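Local coordinates for protein condensin complex subunit 3 (Schizosaccharomyces pombe, PDB 5OQR) that serves as a regulatory subunit of condensin, the complex required to convert interphase chromatin into condensed, mitotic-like chromosomes, at residues K592-L597 and E602-P607; I610-P615 and L680-N685. All coordinates share one frame; numbering follows the deposited sequence.

Contact 1 (K592-L597 and E602-P607); sequences KLLVIL and ELFLKP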
ATOM      1  N   LYS A 592       3.429  -2.648 -19.796  1.00 37.94           N
ATOM      2  CA  LYS A 592       2.649  -1.702 -20.590  1.00 33.91           C
ATOM      3  C   LYS A 592       2.537  -2.141 -22.044  1.00 30.60           C
ATOM      4  O   LYS A 592       1.509  -1.889 -22.682  1.00 34.01           O
ATOM      5  CB  LYS A 592       3.235  -0.289 -20.497  1.00 39.29           C
ATOM      6  CG  LYS A 592       4.745  -0.200 -20.426  1.00 44.19           C
ATOM      7  CD  LYS A 592       5.236   1.238 -20.509  1.00 48.49           C
ATOM      8  CE  LYS A 592       4.885   2.031 -19.257  1.00 41.53           C
ATOM      9  NZ  LYS A 592       5.307   3.453 -19.380  1.00 42.86           N
ATOM     10  N   LEU A 593       3.562  -2.801 -22.586  1.00 25.38           N
ATOM     11  CA  LEU A 593       3.449  -3.340 -23.936  1.00 28.39           C
ATOM     12  C   LEU A 593       2.332  -4.374 -24.037  1.00 33.94           C
ATOM     13  O   LEU A 593       1.666  -4.468 -25.073  1.00 33.97           O
ATOM     14  CB  LEU A 593       4.774  -3.962 -24.375  1.00 22.77           C
ATOM     15  CG  LEU A 593       5.941  -3.023 -24.674  1.00 27.32           C
ATOM     16  CD1 LEU A 593       7.169  -3.826 -25.050  1.00 27.19           C
ATOM     17  CD2 LEU A 593       5.593  -2.048 -25.784  1.00 34.60           C
ATOM     18  N   LEU A 594       2.111  -5.153 -22.978  1.00 33.65           N
ATOM     19  CA  LEU A 594       1.041  -6.147 -22.998  1.00 34.17           C
ATOM     20  C   LEU A 594      -0.328  -5.484 -22.920  1.00 31.69           C
ATOM     21  O   LEU A 594      -1.210  -5.760 -23.741  1.00 34.24           O
ATOM     22  CB  LEU A 594       1.229  -7.138 -21.847  1.00 31.71           C
ATOM     23  CG  LEU A 594       1.875  -8.490 -22.171  1.00 31.16           C
ATOM     24  CD1 LEU A 594       3.101  -8.345 -23.054  1.00 31.90           C
ATOM     25  CD2 LEU A 594       2.250  -9.201 -20.886  1.00 36.44           C
ATOM     26  N   VAL A 595      -0.526  -4.604 -21.941  1.00 27.41           N
ATOM     27  CA  VAL A 595      -1.831  -3.979 -21.754  1.00 27.37           C
ATOM     28  C   VAL A 595      -2.166  -3.060 -22.921  1.00 34.34           C
ATOM     29  O   VAL A 595      -3.299  -3.050 -23.414  1.00 36.27           O
ATOM     30  CB  VAL A 595      -1.866  -3.219 -20.416  1.00 26.93           C
ATOM     31  CG1 VAL A 595      -3.194  -2.500 -20.242  1.00 44.87           C
ATOM     32  CG2 VAL A 595      -1.626  -4.174 -19.262  1.00 32.67           C
ATOM     33  N   ILE A 596      -1.196  -2.266 -23.372  1.00 37.10           N
ATOM     34  CA  ILE A 596      -1.468  -1.259 -24.392  1.00 38.91           C
ATOM     35  C   ILE A 596      -1.524  -1.891 -25.775  1.00 32.04           C
ATOM     36  O   ILE A 596      -2.429  -1.605 -26.567  1.00 39.70           O
ATOM     37  CB  ILE A 596      -0.408  -0.140 -24.334  1.00 35.70           C
ATOM     38  CG1 ILE A 596      -0.377   0.513 -22.950  1.00 30.26           C
ATOM     39  CG2 ILE A 596      -0.691   0.919 -25.392  1.00 34.90           C
ATOM     40  CD1 ILE A 596       0.822   1.401 -22.733  1.00 31.34           C
ATOM     41  N   LEU A 597      -0.558  -2.754 -26.087  1.00 33.59           N
ATOM     42  CA  LEU A 597      -0.362  -3.244 -27.444  1.00 37.00           C
ATOM     43  C   LEU A 597      -0.710  -4.712 -27.642  1.00 33.81           C
ATOM     44  O   LEU A 597      -0.876  -5.132 -28.790  1.00 32.64           O
ATOM     45  CB  LEU A 597       1.100  -3.034 -27.865  1.00 28.29           C
ATOM     46  CG  LEU A 597       1.435  -1.839 -28.762  1.00 30.43           C
ATOM     47  CD1 LEU A 597       0.784  -0.557 -28.281  1.00 33.26           C
ATOM     48  CD2 LEU A 597       2.941  -1.665 -28.842  1.00 31.28           C
ATOM     49  N   GLU A 602       1.685 -14.089 -24.962  1.00 55.72           N
ATOM     50  CA  GLU A 602       2.028 -15.482 -24.690  1.00 55.86           C
ATOM     51  C   GLU A 602       3.511 -15.638 -24.384  1.00 51.10           C
ATOM     52  O   GLU A 602       3.893 -16.369 -23.463  1.00 44.07           O
ATOM     53  CB  GLU A 602       1.647 -16.361 -25.884  1.00 68.04           C
ATOM     54  CG  GLU A 602       0.308 -16.021 -26.542  1.00 70.68           C
ATOM     55  CD  GLU A 602       0.420 -14.931 -27.600  1.00 78.41           C
ATOM     56  OE1 GLU A 602       1.520 -14.750 -28.163  1.00 80.38           O
ATOM     57  OE2 GLU A 602      -0.591 -14.241 -27.852  1.00 69.96           O
ATOM     58  N   LEU A 603       4.363 -14.953 -25.148  1.00 47.61           N
ATOM     59  CA  LEU A 603       5.804 -15.142 -25.016  1.00 41.32           C
ATOM     60  C   LEU A 603       6.330 -14.537 -23.721  1.00 35.96           C
ATOM     61  O   LEU A 603       7.245 -15.090 -23.101  1.00 35.93           O
ATOM     62  CB  LEU A 603       6.513 -14.534 -26.226  1.00 43.75           C
ATOM     63  CG  LEU A 603       8.025 -14.753 -26.304  1.00 55.24           C
ATOM     64  CD1 LEU A 603       8.352 -16.211 -26.570  1.00 62.58           C
ATOM     65  CD2 LEU A 603       8.643 -13.857 -27.369  1.00 47.67           C
ATOM     66  N   PHE A 604       5.772 -13.406 -23.295  1.00 35.02           N
ATOM     67  CA  PHE A 604       6.256 -12.721 -22.101  1.00 38.89           C
ATOM     68  C   PHE A 604       5.503 -13.119 -20.843  1.00 36.24           C
ATOM     69  O   PHE A 604       6.060 -13.024 -19.744  1.00 37.69           O
ATOM     70  CB  PHE A 604       6.153 -11.203 -22.283  1.00 29.35           C
ATOM     71  CG  PHE A 604       7.191 -10.631 -23.200  1.00 28.56           C
ATOM     72  CD1 PHE A 604       8.501 -10.500 -22.783  1.00 33.29           C
ATOM     73  CD2 PHE A 604       6.858 -10.222 -24.476  1.00 28.96           C
ATOM     74  CE1 PHE A 604       9.461  -9.977 -23.621  1.00 36.01           C
ATOM     75  CE2 PHE A 604       7.811  -9.697 -25.320  1.00 33.15           C
ATOM     76  CZ  PHE A 604       9.115  -9.574 -24.893  1.00 38.25           C
ATOM     77  N   LEU A 605       4.253 -13.559 -20.975  1.00 35.06           N
ATOM     78  CA  LEU A 605       3.434 -13.829 -19.799  1.00 29.65           C
ATOM     79  C   LEU A 605       4.091 -14.855 -18.883  1.00 29.73           C
ATOM     80  O   LEU A 605       4.019 -14.737 -17.656  1.00 35.67           O
ATOM     81  CB  LEU A 605       2.050 -14.308 -20.242  1.00 34.42           C
ATOM     82  CG  LEU A 605       0.779 -13.839 -19.534  1.00 39.09           C
ATOM     83  CD1 LEU A 605       0.871 -12.432 -18.979  1.00 31.33           C
ATOM     84  CD2 LEU A 605      -0.370 -13.923 -20.531  1.00 39.48           C
ATOM     85  N   LYS A 606       4.745 -15.868 -19.460  1.00 32.79           N
ATOM     86  CA  LYS A 606       5.370 -16.894 -18.627  1.00 35.27           C
ATOM     87  C   LYS A 606       6.650 -16.386 -17.977  1.00 32.22           C
ATOM     88  O   LYS A 606       6.778 -16.503 -16.747  1.00 36.07           O
ATOM     89  CB  LYS A 606       5.598 -18.165 -19.451  1.00 42.57           C
ATOM     90  CG  LYS A 606       6.227 -19.318 -18.682  1.00 35.43           C
ATOM     91  CD  LYS A 606       7.103 -20.163 -19.587  1.00 42.55           C
ATOM     92  CE  LYS A 606       7.737 -21.312 -18.826  1.00 62.68           C
ATOM     93  NZ  LYS A 606       8.981 -21.799 -19.480  1.00 85.54           N
ATOM     94  N   PRO A 607       7.617 -15.824 -18.703  1.00 40.11           N
ATOM     95  CA  PRO A 607       8.771 -15.221 -18.016  1.00 31.21           C
ATOM     96  C   PRO A 607       8.394 -14.178 -16.977  1.00 32.99           C
ATOM     97  O   PRO A 607       9.087 -14.050 -15.960  1.00 29.70           O
ATOM     98  CB  PRO A 607       9.566 -14.601 -19.171  1.00 29.72           C
ATOM     99  CG  PRO A 607       9.216 -15.425 -20.339  1.00 33.83           C
ATOM    100  CD  PRO A 607       7.797 -15.827 -20.166  1.00 40.18           C
TER

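Contact 2 (I610-P615 and L680-N685); sequences IQYFEP and LDWTDN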
ATOM      1  N   ILE A 610       7.166 -16.040 -13.763  1.00 27.24           N
ATOM      2  CA  ILE A 610       8.281 -16.707 -13.097  1.00 32.64           C
ATOM      3  C   ILE A 610       9.102 -15.697 -12.308  1.00 36.94           C
ATOM      4  O   ILE A 610       9.327 -15.856 -11.103  1.00 45.08           O
ATOM      5  CB  ILE A 610       9.147 -17.465 -14.119  1.00 36.29           C
ATOM      6  CG1 ILE A 610       8.357 -18.637 -14.703  1.00 39.53           C
ATOM      7  CG2 ILE A 610      10.443 -17.959 -13.471  1.00 37.45           C
ATOM      8  CD1 ILE A 610       9.099 -19.441 -15.749  1.00 36.24           C
ATOM      9  N   GLN A 611       9.567 -14.642 -12.980  1.00 44.50           N
ATOM     10  CA  GLN A 611      10.371 -13.629 -12.306  1.00 42.05           C
ATOM     11  C   GLN A 611       9.608 -13.003 -11.147  1.00 38.57           C
ATOM     12  O   GLN A 611      10.172 -12.773 -10.072  1.00 45.63           O
ATOM     13  CB  GLN A 611      10.794 -12.555 -13.305  1.00 45.55           C
ATOM     14  CG  GLN A 611      12.053 -11.814 -12.916  1.00 36.73           C
ATOM     15  CD  GLN A 611      13.299 -12.625 -13.176  1.00 43.07           C
ATOM     16  OE1 GLN A 611      13.492 -13.150 -14.272  1.00 43.17           O
ATOM     17  NE2 GLN A 611      14.151 -12.743 -12.167  1.00 49.14           N
ATOM     18  N   TYR A 612       8.320 -12.721 -11.348  1.00 34.85           N
ATOM     19  CA  TYR A 612       7.518 -12.093 -10.305  1.00 33.10           C
ATOM     20  C   TYR A 612       7.511 -12.924  -9.027  1.00 40.47           C
ATOM     21  O   TYR A 612       7.524 -12.373  -7.920  1.00 50.18           O
ATOM     22  CB  TYR A 612       6.095 -11.876 -10.816  1.00 37.62           C
ATOM     23  CG  TYR A 612       5.125 -11.375  -9.775  1.00 38.65           C
ATOM     24  CD1 TYR A 612       5.256 -10.107  -9.229  1.00 44.49           C
ATOM     25  CD2 TYR A 612       4.067 -12.163  -9.350  1.00 39.83           C
ATOM     26  CE1 TYR A 612       4.367  -9.642  -8.279  1.00 42.08           C
ATOM     27  CE2 TYR A 612       3.172 -11.708  -8.403  1.00 45.35           C
ATOM     28  CZ  TYR A 612       3.326 -10.446  -7.873  1.00 42.05           C
ATOM     29  OH  TYR A 612       2.437  -9.988  -6.930  1.00 42.54           O
ATOM     30  N   PHE A 613       7.490 -14.247  -9.156  1.00 47.49           N
ATOM     31  CA  PHE A 613       7.476 -15.139  -8.005  1.00 45.96           C
ATOM     32  C   PHE A 613       8.846 -15.722  -7.688  1.00 42.93           C
ATOM     33  O   PHE A 613       8.969 -16.482  -6.723  1.00 45.70           O
ATOM     34  CB  PHE A 613       6.484 -16.286  -8.235  1.00 38.47           C
ATOM     35  CG  PHE A 613       5.041 -15.870  -8.172  1.00 36.71           C
ATOM     36  CD1 PHE A 613       4.499 -15.371  -7.002  1.00 38.82           C
ATOM     37  CD2 PHE A 613       4.222 -15.995  -9.279  1.00 37.81           C
ATOM     38  CE1 PHE A 613       3.173 -14.994  -6.940  1.00 38.75           C
ATOM     39  CE2 PHE A 613       2.895 -15.623  -9.223  1.00 37.74           C
ATOM     40  CZ  PHE A 613       2.371 -15.121  -8.051  1.00 35.92           C
ATOM     41  N   GLU A 614       9.870 -15.390  -8.463  1.00 45.13           N
ATOM     42  CA  GLU A 614      11.166 -16.024  -8.282  1.00 53.44           C
ATOM     43  C   GLU A 614      11.822 -15.537  -6.989  1.00 65.10           C
ATOM     44  O   GLU A 614      11.724 -14.354  -6.652  1.00 55.31           O
ATOM     45  CB  GLU A 614      12.077 -15.728  -9.471  1.00 53.64           C
ATOM     46  CG  GLU A 614      13.420 -16.431  -9.396  1.00 59.17           C
ATOM     47  CD  GLU A 614      14.124 -16.487 -10.730  1.00 68.48           C
ATOM     48  OE1 GLU A 614      15.028 -17.336 -10.881  1.00 71.51           O
ATOM     49  OE2 GLU A 614      13.770 -15.695 -11.629  1.00 77.11           O
ATOM     50  N   PRO A 615      12.495 -16.421  -6.245  1.00 73.65           N
ATOM     51  CA  PRO A 615      13.139 -15.970  -5.000  1.00 73.43           C
ATOM     52  C   PRO A 615      14.272 -14.982  -5.215  1.00 67.03           C
ATOM     53  O   PRO A 615      14.453 -14.086  -4.382  1.00 72.07           O
ATOM     54  CB  PRO A 615      13.643 -17.278  -4.372  1.00 69.68           C
ATOM     55  CG  PRO A 615      13.686 -18.257  -5.493  1.00 66.04           C
ATOM     56  CD  PRO A 615      12.550 -17.887  -6.379  1.00 66.88           C
ATOM     57  N   LEU A 680      -4.543 -19.043  -9.829  1.00 34.91           N
ATOM     58  CA  LEU A 680      -5.912 -19.519  -9.994  1.00 37.34           C
ATOM     59  C   LEU A 680      -6.913 -18.379  -9.875  1.00 34.85           C
ATOM     60  O   LEU A 680      -7.915 -18.350 -10.597  1.00 35.13           O
ATOM     61  CB  LEU A 680      -6.216 -20.608  -8.965  1.00 40.60           C
ATOM     62  CG  LEU A 680      -5.633 -21.991  -9.256  1.00 37.97           C
ATOM     63  CD1 LEU A 680      -5.799 -22.895  -8.052  1.00 38.80           C
ATOM     64  CD2 LEU A 680      -6.296 -22.608 -10.477  1.00 39.15           C
ATOM     65  N   ASP A 681      -6.667 -17.437  -8.965  1.00 39.98           N
ATOM     66  CA  ASP A 681      -7.538 -16.273  -8.863  1.00 44.60           C
ATOM     67  C   ASP A 681      -7.482 -15.438 -10.136  1.00 38.03           C
ATOM     68  O   ASP A 681      -8.514 -14.957 -10.618  1.00 38.76           O
ATOM     69  CB  ASP A 681      -7.145 -15.433  -7.651  1.00 48.08           C
ATOM     70  CG  ASP A 681      -7.346 -16.172  -6.346  1.00 57.12           C
ATOM     71  OD1 ASP A 681      -7.364 -15.517  -5.283  1.00 70.80           O
ATOM     72  OD2 ASP A 681      -7.497 -17.410  -6.386  1.00 50.18           O
ATOM     73  N   TRP A 682      -6.285 -15.262 -10.699  1.00 34.47           N
ATOM     74  CA  TRP A 682      -6.149 -14.504 -11.938  1.00 30.95           C
ATOM     75  C   TRP A 682      -6.974 -15.108 -13.063  1.00 33.05           C
ATOM     76  O   TRP A 682      -7.466 -14.378 -13.931  1.00 33.96           O
ATOM     77  CB  TRP A 682      -4.681 -14.442 -12.356  1.00 30.78           C
ATOM     78  CG  TRP A 682      -3.809 -13.649 -11.435  1.00 31.77           C
ATOM     79  CD1 TRP A 682      -4.208 -12.727 -10.518  1.00 33.31           C
ATOM     80  CD2 TRP A 682      -2.382 -13.713 -11.343  1.00 26.55           C
ATOM     81  NE1 TRP A 682      -3.121 -12.211  -9.861  1.00 32.72           N
ATOM     82  CE2 TRP A 682      -1.987 -12.802 -10.349  1.00 26.59           C
ATOM     83  CE3 TRP A 682      -1.401 -14.455 -12.006  1.00 30.92           C
ATOM     84  CZ2 TRP A 682      -0.653 -12.612 -10.002  1.00 33.18           C
ATOM     85  CZ3 TRP A 682      -0.082 -14.264 -11.662  1.00 28.68           C
ATOM     86  CH2 TRP A 682       0.283 -13.352 -10.668  1.00 32.96           C
ATOM     87  N   THR A 683      -7.129 -16.427 -13.074  1.00 42.13           N
ATOM     88  CA  THR A 683      -7.831 -17.118 -14.146  1.00 31.97           C
ATOM     89  C   THR A 683      -9.301 -17.366 -13.832  1.00 30.33           C
ATOM     90  O   THR A 683     -10.012 -17.920 -14.673  1.00 31.90           O
ATOM     91  CB  THR A 683      -7.125 -18.442 -14.444  1.00 29.48           C
ATOM     92  OG1 THR A 683      -6.874 -19.137 -13.219  1.00 40.00           O
ATOM     93  CG2 THR A 683      -5.803 -18.202 -15.122  1.00 26.05           C
ATOM     94  N   ASP A 684      -9.775 -16.954 -12.660  1.00 36.17           N
ATOM     95  CA  ASP A 684     -11.161 -17.168 -12.265  1.00 40.77           C
ATOM     96  C   ASP A 684     -12.067 -16.188 -13.003  1.00 43.18           C
ATOM     97  O   ASP A 684     -11.902 -14.969 -12.883  1.00 45.20           O
ATOM     98  CB  ASP A 684     -11.301 -17.004 -10.754  1.00 45.33           C
ATOM     99  CG  ASP A 684     -12.682 -17.364 -10.247  1.00 54.47           C
ATOM    100  OD1 ASP A 684     -13.645 -17.356 -11.043  1.00 58.18           O
ATOM    101  OD2 ASP A 684     -12.808 -17.649  -9.039  1.00 59.27           O
ATOM    102  N   ASN A 685     -13.031 -16.721 -13.756  1.00 52.54           N
ATOM    103  CA  ASN A 685     -13.926 -15.868 -14.532  1.00 50.67           C
ATOM    104  C   ASN A 685     -14.772 -14.974 -13.636  1.00 53.44           C
ATOM    105  O   ASN A 685     -15.175 -13.883 -14.051  1.00 50.31           O
ATOM    106  CB  ASN A 685     -14.829 -16.727 -15.418  1.00 53.42           C
ATOM    107  CG  ASN A 685     -15.777 -15.898 -16.259  1.00 60.25           C
ATOM    108  OD1 ASN A 685     -16.965 -15.795 -15.955  1.00 59.23           O
ATOM    109  ND2 ASN A 685     -15.253 -15.296 -17.321  1.00 57.83           N
TER

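Contact 1 (K592-L597 and E602-P607)
Phe604 and Leu605, consecutive residues of helix 601-613, share one partner on helix 580-597, the side chain of Leu594, and together they illustrate how an antiparallel helical hairpin of an alpha solenoid is closed. Phe604 comes first. Its side chain leaves the backbone toward the other helix, and its CB lies 4.3 Å from CD1 of Leu594. The methyl also approaches the phenyl ring, but obliquely. The ring itself continues to helix 563-574, where it stacks on Phe571. Leu605 takes the other methyl of the fork: its CD1 sits 4.0 Å from CD2 of Leu594, the two side chains slanting across each other. Although the CB of Leu605 does not head for helix 580-597, the end of the side chain comes nearer and brings CD1 to Leu594. The CA atoms of Leu594 and Phe604 are 8.4 Å apart, a spacing bridged by these branches. Tyr634 of helix 621-635 touches both Leu594 and Leu605, covering the seam, while Lys592, facing elsewhere, hydrogen-bonds through NZ to the backbone of another protein chain. All three touching residues are buried, and no hydrogen bond or charge pair crosses between the segments. A backbone hydrogen bond between Leu593 and Tyr599 lies in the turn; between the segments themselves, the chemistry implies that the side chains contribute apolar burial, without directional bonds.

Contact 2 (I610-P615 and L680-N685)
Trp682 points the outer corner of its indole at Tyr612 and Phe613, joining the C-terminal ends of helices 669-682 and 601-613 in this HEAT-repeat alpha solenoid. The backbones are far apart, with 14.0 Å between the CA atoms of Tyr612 and Trp682, so the large rings must span the gap. The side chains of Phe613 and Trp682 extend toward one another from their helices. Their rings form an offset pair with little overlap, planes at 28°, the phenyl and the six-membered indole ring having centroids 5.9 Å apart. Tyr612 meets the same corner differently: its CE2 lies at the indole edge, near the indole plane and 4.0 Å from CH2 of Trp682. The two neighbours bring their rings to this one corner with different first torsions, Tyr612 having CG anti to the backbone N (chi1 173°) and Phe613 having it anti to the carbonyl carbon (chi1 -72°). They also pack on each other, with CD2 of Tyr612 3.5 Å above the centre of the Phe613 ring. Phe631 of helix 621-635 extends the cluster by stacking on Trp682. At the meeting point, CH2 of Trp682 is 3.8 Å from both CE2 and CZ of Phe613.

Followed from the N terminus, the chain runs along helix 580-597, turns within a few residues and returns as helix 601-613; contact 1 closes this short hairpin near its turn. The same second helix then carries the chain to contact 2 at its far end. That contact closes a much longer excursion, 64 residues between its segments, which takes in helices 621-635 and 639-661 and most of helix 669-682. The two closures are in series, neither nested nor crossing, and their centres lie about 14 Å apart. Helix 601-613 thus joins a sequence neighbour at one end and a distant helix at the other, while helix 621-635 borders both contacts.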